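PDB 4QTO: betaine aldehyde dehydrogenase from Staphylococcus aureus subsp. aureus COL, which catalyses the NAD-dependent oxidation of betaine aldehyde to glycine betaine. Local coordinates for residues 191-203 with 216-230. Numbering follows the deposited sequence.
Sequences IAPALATGCSLVM and VFELMEEVGFPKGTI
Leu195 meets the 216-230 segment with both of its methyl branches. CD1 lies over one face of the Phe225 ring, 3.9 Å from CZ, and also touches Met220 SD; CD2 points to Ile230, 3.8 Å from CG2, with Thr229 CG2 close by. CD1 thus sits between Met220 of the helix and Phe225 just beyond it, while CD2 reaches Thr229 and Ile230 further along the chain. One turn earlier, Ile191 and Met220 approach tip to tip, Ile191 CG2 standing 3.7 Å from Met220 SD. The bend at chi3 (-74°) of Met220 lays its CE over the centre of the Phe217 ring, 3.6 Å above the plane. The CZ of that ring in turn lies obliquely against Leu201 CD1 and Met203 CB, each 4.1 Å away. The axes of helices 191-197 and 216-223 come no closer than 14.0 Å, at an angle of 21°, so Ile191, Leu195 and Met220 span the gap with their side chains.

A single hydrogen bond crosses the contact, from Leu201 N to Thr229 O (2.8 Å, 164° at the hydrogen). Thr229 is itself held within a type II turn, where its N and OG1 reach Pro226 O from the same face of the carbonyl plane. Further out, Ile103 of helix 93-109 packs on Leu195, Met220 and Phe225, and Val202 pairs with Val174 and Gln176 of strand 162-177. Helix 211-223 connects the parallel strands 200-204 and 230-232 as a beta-alpha-beta unit, consistent with the Rossmann-type NAD-binding domain of aldehyde dehydrogenases.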
loop_
_atom_site.group_PDB
_atom_site.type_symbol
_atom_site.label_atom_id
_atom_site.label_comp_id
_atom_site.label_asym_id
_atom_site.label_seq_id
_atom_site.Cartn_x
_atom_site.Cartn_y
_atom_site.Cartn_z
ATOM N N ILE A 191 -6.226 13.105 19.120
ATOM C CA ILE A 191 -4.976 13.032 19.852
ATOM C C ILE A 191 -4.142 11.855 19.405
ATOM O O ILE A 191 -2.915 11.981 19.209
ATOM C CB ILE A 191 -5.234 12.882 21.363
ATOM C CG1 ILE A 191 -5.828 14.182 21.923
ATOM C CG2 ILE A 191 -3.969 12.571 22.112
ATOM C CD1 ILE A 191 -6.456 13.981 23.278
ATOM N N ALA A 192 -4.774 10.694 19.240
ATOM C CA ALA A 192 -3.999 9.481 18.977
ATOM C C ALA A 192 -3.128 9.579 17.731
ATOM O O ALA A 192 -1.913 9.298 17.794
ATOM C CB ALA A 192 -4.887 8.260 18.957
ATOM N N PRO A 193 -3.692 9.972 16.568
ATOM C CA PRO A 193 -2.809 10.085 15.401
ATOM C C PRO A 193 -1.840 11.238 15.486
ATOM O O PRO A 193 -0.735 11.144 14.976
ATOM C CB PRO A 193 -3.791 10.260 14.233
ATOM C CG PRO A 193 -5.029 10.836 14.867
ATOM C CD PRO A 193 -5.110 10.115 16.187
ATOM N N ALA A 194 -2.219 12.340 16.119
ATOM C CA ALA A 194 -1.319 13.483 16.223
ATOM C C ALA A 194 -0.067 13.068 16.983
ATOM O O ALA A 194 1.060 13.357 16.572
ATOM C CB ALA A 194 -1.993 14.641 16.928
ATOM N N LEU A 195 -0.251 12.379 18.110
ATOM C CA LEU A 195 0.920 11.940 18.868
ATOM C C LEU A 195 1.686 10.846 18.160
ATOM O O LEU A 195 2.919 10.872 18.180
ATOM C CB LEU A 195 0.541 11.501 20.286
ATOM C CG LEU A 195 0.041 12.635 21.186
ATOM C CD1 LEU A 195 -0.348 12.071 22.537
ATOM C CD2 LEU A 195 1.102 13.711 21.343
ATOM N N ALA A 196 0.980 9.896 17.548
ATOM C CA ALA A 196 1.671 8.814 16.851
ATOM C C ALA A 196 2.600 9.330 15.756
ATOM O O ALA A 196 3.686 8.743 15.554
ATOM C CB ALA A 196 0.674 7.839 16.273
ATOM N N THR A 197 2.201 10.407 15.056
ATOM C CA THR A 197 2.987 10.917 13.933
ATOM C C THR A 197 4.092 11.882 14.324
ATOM O O THR A 197 4.940 12.166 13.497
ATOM C CB THR A 197 2.093 11.604 12.905
ATOM O OG1 THR A 197 1.385 12.676 13.562
ATOM C CG2 THR A 197 1.098 10.644 12.299
ATOM N N GLY A 198 4.050 12.405 15.546
ATOM C CA GLY A 198 5.058 13.358 16.000
ATOM C C GLY A 198 4.660 14.821 15.925
ATOM O O GLY A 198 5.540 15.699 16.056
ATOM N N CYS A 199 3.363 15.112 15.791
ATOM C CA CYS A 199 2.912 16.495 15.814
ATOM C C CYS A 199 2.904 17.080 17.222
ATOM O O CYS A 199 3.029 16.355 18.205
ATOM C CB CYS A 199 1.468 16.570 15.296
ATOM S SG CYS A 199 1.241 16.123 13.571
ATOM N N SER A 200 2.762 18.415 17.301
ATOM C CA SER A 200 2.453 19.077 18.565
ATOM C C SER A 200 0.993 19.490 18.416
ATOM O O SER A 200 0.565 19.867 17.320
ATOM C CB SER A 200 3.293 20.324 18.797
ATOM O OG SER A 200 4.639 19.987 19.000
ATOM N N LEU A 201 0.237 19.482 19.507
ATOM C CA LEU A 201 -1.183 19.790 19.438
ATOM C C LEU A 201 -1.667 20.747 20.499
ATOM O O LEU A 201 -1.102 20.845 21.580
ATOM C CB LEU A 201 -1.993 18.485 19.524
ATOM C CG LEU A 201 -1.911 17.661 20.827
ATOM C CD1 LEU A 201 -2.985 18.124 21.802
ATOM C CD2 LEU A 201 -2.111 16.162 20.558
ATOM N N VAL A 202 -2.726 21.455 20.134
ATOM C CA VAL A 202 -3.469 22.321 21.054
ATOM C C VAL A 202 -4.925 21.925 20.917
ATOM O O VAL A 202 -5.528 22.082 19.836
ATOM C CB VAL A 202 -3.301 23.824 20.765
ATOM C CG1 VAL A 202 -4.055 24.652 21.824
ATOM C CG2 VAL A 202 -1.842 24.240 20.730
ATOM N N MET A 203 -5.512 21.419 22.000
ATOM C CA MET A 203 -6.897 20.967 21.991
ATOM C C MET A 203 -7.785 21.827 22.838
ATOM O O MET A 203 -7.358 22.299 23.905
ATOM C CB MET A 203 -6.983 19.530 22.524
ATOM C CG MET A 203 -8.412 19.029 22.657
ATOM S SD MET A 203 -8.614 17.238 22.854
ATOM C CE MET A 203 -8.291 16.726 21.178
ATOM N N VAL A 216 -7.979 13.239 30.688
ATOM C CA VAL A 216 -7.045 12.575 29.768
ATOM C C VAL A 216 -5.724 13.366 29.682
ATOM O O VAL A 216 -4.660 12.753 29.521
ATOM C CB VAL A 216 -7.650 12.244 28.387
ATOM C CG1 VAL A 216 -7.700 13.467 27.489
ATOM C CG2 VAL A 216 -6.833 11.161 27.758
ATOM N N PHE A 217 -5.774 14.706 29.775
ATOM C CA PHE A 217 -4.541 15.492 29.815
ATOM C C PHE A 217 -3.717 15.146 31.064
ATOM O O PHE A 217 -2.487 15.057 30.987
ATOM C CB PHE A 217 -4.769 16.977 29.653
ATOM C CG PHE A 217 -4.730 17.405 28.221
ATOM C CD1 PHE A 217 -5.797 17.146 27.380
ATOM C CD2 PHE A 217 -3.599 18.018 27.726
ATOM C CE1 PHE A 217 -5.724 17.494 26.038
ATOM C CE2 PHE A 217 -3.534 18.400 26.391
ATOM C CZ PHE A 217 -4.581 18.135 25.556
ATOM N N GLU A 218 -4.382 14.963 32.207
ATOM C CA GLU A 218 -3.654 14.506 33.423
ATOM C C GLU A 218 -2.964 13.166 33.123
ATOM O O GLU A 218 -1.795 12.972 33.462
ATOM C CB GLU A 218 -4.591 14.338 34.609
ATOM C CG GLU A 218 -5.233 15.639 35.099
ATOM C CD GLU A 218 -6.153 15.440 36.278
ATOM O OE1 GLU A 218 -6.563 14.269 36.548
ATOM O OE2 GLU A 218 -6.446 16.450 36.950
ATOM N N LEU A 219 -3.687 12.238 32.496
ATOM C CA LEU A 219 -3.111 10.919 32.186
ATOM C C LEU A 219 -1.953 10.992 31.182
ATOM O O LEU A 219 -0.949 10.288 31.319
ATOM C CB LEU A 219 -4.203 9.954 31.704
ATOM C CG LEU A 219 -5.332 9.688 32.693
ATOM C CD1 LEU A 219 -6.414 8.831 32.057
ATOM C CD2 LEU A 219 -4.812 9.025 33.968
ATOM N N MET A 220 -2.103 11.828 30.155
ATOM C CA MET A 220 -1.011 12.022 29.187
ATOM C C MET A 220 0.234 12.605 29.851
ATOM O O MET A 220 1.364 12.197 29.560
ATOM C CB MET A 220 -1.462 12.882 28.024
ATOM C CG MET A 220 -2.460 12.130 27.161
ATOM S SD MET A 220 -2.783 12.984 25.591
ATOM C CE MET A 220 -3.762 14.299 26.192
ATOM N N GLU A 221 0.038 13.551 30.747
ATOM C CA GLU A 221 1.178 14.098 31.498
ATOM C C GLU A 221 1.917 13.014 32.293
ATOM O O GLU A 221 3.142 13.026 32.367
ATOM C CB GLU A 221 0.721 15.224 32.432
ATOM C CG GLU A 221 1.866 15.799 33.278
ATOM C CD GLU A 221 1.436 16.979 34.119
ATOM O OE1 GLU A 221 0.354 16.898 34.744
ATOM O OE2 GLU A 221 2.237 17.985 34.168
ATOM N N GLU A 222 1.179 12.062 32.860
ATOM C CA GLU A 222 1.777 10.944 33.598
ATOM C C GLU A 222 2.663 10.070 32.702
ATOM O O GLU A 222 3.666 9.539 33.154
ATOM C CB GLU A 222 0.685 10.063 34.202
ATOM C CG GLU A 222 -0.145 10.704 35.286
ATOM C CD GLU A 222 -1.316 9.833 35.745
ATOM O OE1 GLU A 222 -1.454 8.682 35.289
ATOM O OE2 GLU A 222 -2.073 10.300 36.617
ATOM N N VAL A 223 2.253 9.892 31.455
ATOM C CA VAL A 223 3.050 9.139 30.474
ATOM C C VAL A 223 4.327 9.885 30.154
ATOM O O VAL A 223 5.415 9.296 30.102
ATOM C CB VAL A 223 2.229 8.897 29.190
ATOM C CG1 VAL A 223 3.101 8.304 28.110
ATOM C CG2 VAL A 223 1.035 7.994 29.479
ATOM N N GLY A 224 4.195 11.181 29.953
ATOM C CA GLY A 224 5.306 12.044 29.698
ATOM C C GLY A 224 5.565 12.369 28.250
ATOM O O GLY A 224 5.907 11.494 27.466
ATOM N N PHE A 225 5.416 13.656 27.929
ATOM C CA PHE A 225 5.694 14.195 26.599
ATOM C C PHE A 225 6.497 15.475 26.736
ATOM O O PHE A 225 6.355 16.179 27.743
ATOM C CB PHE A 225 4.394 14.456 25.818
ATOM C CG PHE A 225 3.611 13.206 25.565
ATOM C CD1 PHE A 225 3.901 12.411 24.464
ATOM C CD2 PHE A 225 2.642 12.752 26.466
ATOM C CE1 PHE A 225 3.239 11.220 24.273
ATOM C CE2 PHE A 225 1.976 11.559 26.280
ATOM C CZ PHE A 225 2.281 10.768 25.174
ATOM N N PRO A 226 7.299 15.813 25.711
ATOM C CA PRO A 226 8.111 17.019 25.830
ATOM C C PRO A 226 7.250 18.266 26.007
ATOM O O PRO A 226 6.130 18.350 25.509
ATOM C CB PRO A 226 8.898 17.046 24.516
ATOM C CG PRO A 226 8.959 15.606 24.097
ATOM C CD PRO A 226 7.617 15.058 24.492
ATOM N N LYS A 227 7.763 19.220 26.771
ATOM C CA LYS A 227 7.075 20.442 27.071
ATOM C C LYS A 227 6.613 21.142 25.788
ATOM O O LYS A 227 7.420 21.371 24.894
ATOM C CB LYS A 227 8.063 21.310 27.845
ATOM C CG LYS A 227 7.527 22.563 28.399
ATOM C CD LYS A 227 8.642 23.300 29.137
ATOM C CE LYS A 227 8.119 24.610 29.693
ATOM N NZ LYS A 227 9.200 25.395 30.346
ATOM N N GLY A 228 5.326 21.457 25.708
ATOM C CA GLY A 228 4.731 22.099 24.556
ATOM C C GLY A 228 4.127 21.154 23.529
ATOM O O GLY A 228 3.388 21.585 22.655
ATOM N N THR A 229 4.429 19.850 23.625
ATOM C CA THR A 229 3.891 18.875 22.660
ATOM C C THR A 229 2.366 18.742 22.747
ATOM O O THR A 229 1.692 18.559 21.726
ATOM C CB THR A 229 4.502 17.473 22.900
ATOM O OG1 THR A 229 5.918 17.567 22.735
ATOM C CG2 THR A 229 3.997 16.451 21.885
ATOM N N ILE A 230 1.845 18.810 23.973
ATOM C CA ILE A 230 0.405 18.753 24.209
ATOM C C ILE A 230 -0.021 19.981 25.003
ATOM O O ILE A 230 0.673 20.422 25.929
ATOM C CB ILE A 230 -0.051 17.451 24.905
ATOM C CG1 ILE A 230 0.563 17.290 26.300
ATOM C CG2 ILE A 230 0.273 16.265 24.021
ATOM C CD1 ILE A 230 0.052 16.078 27.059
#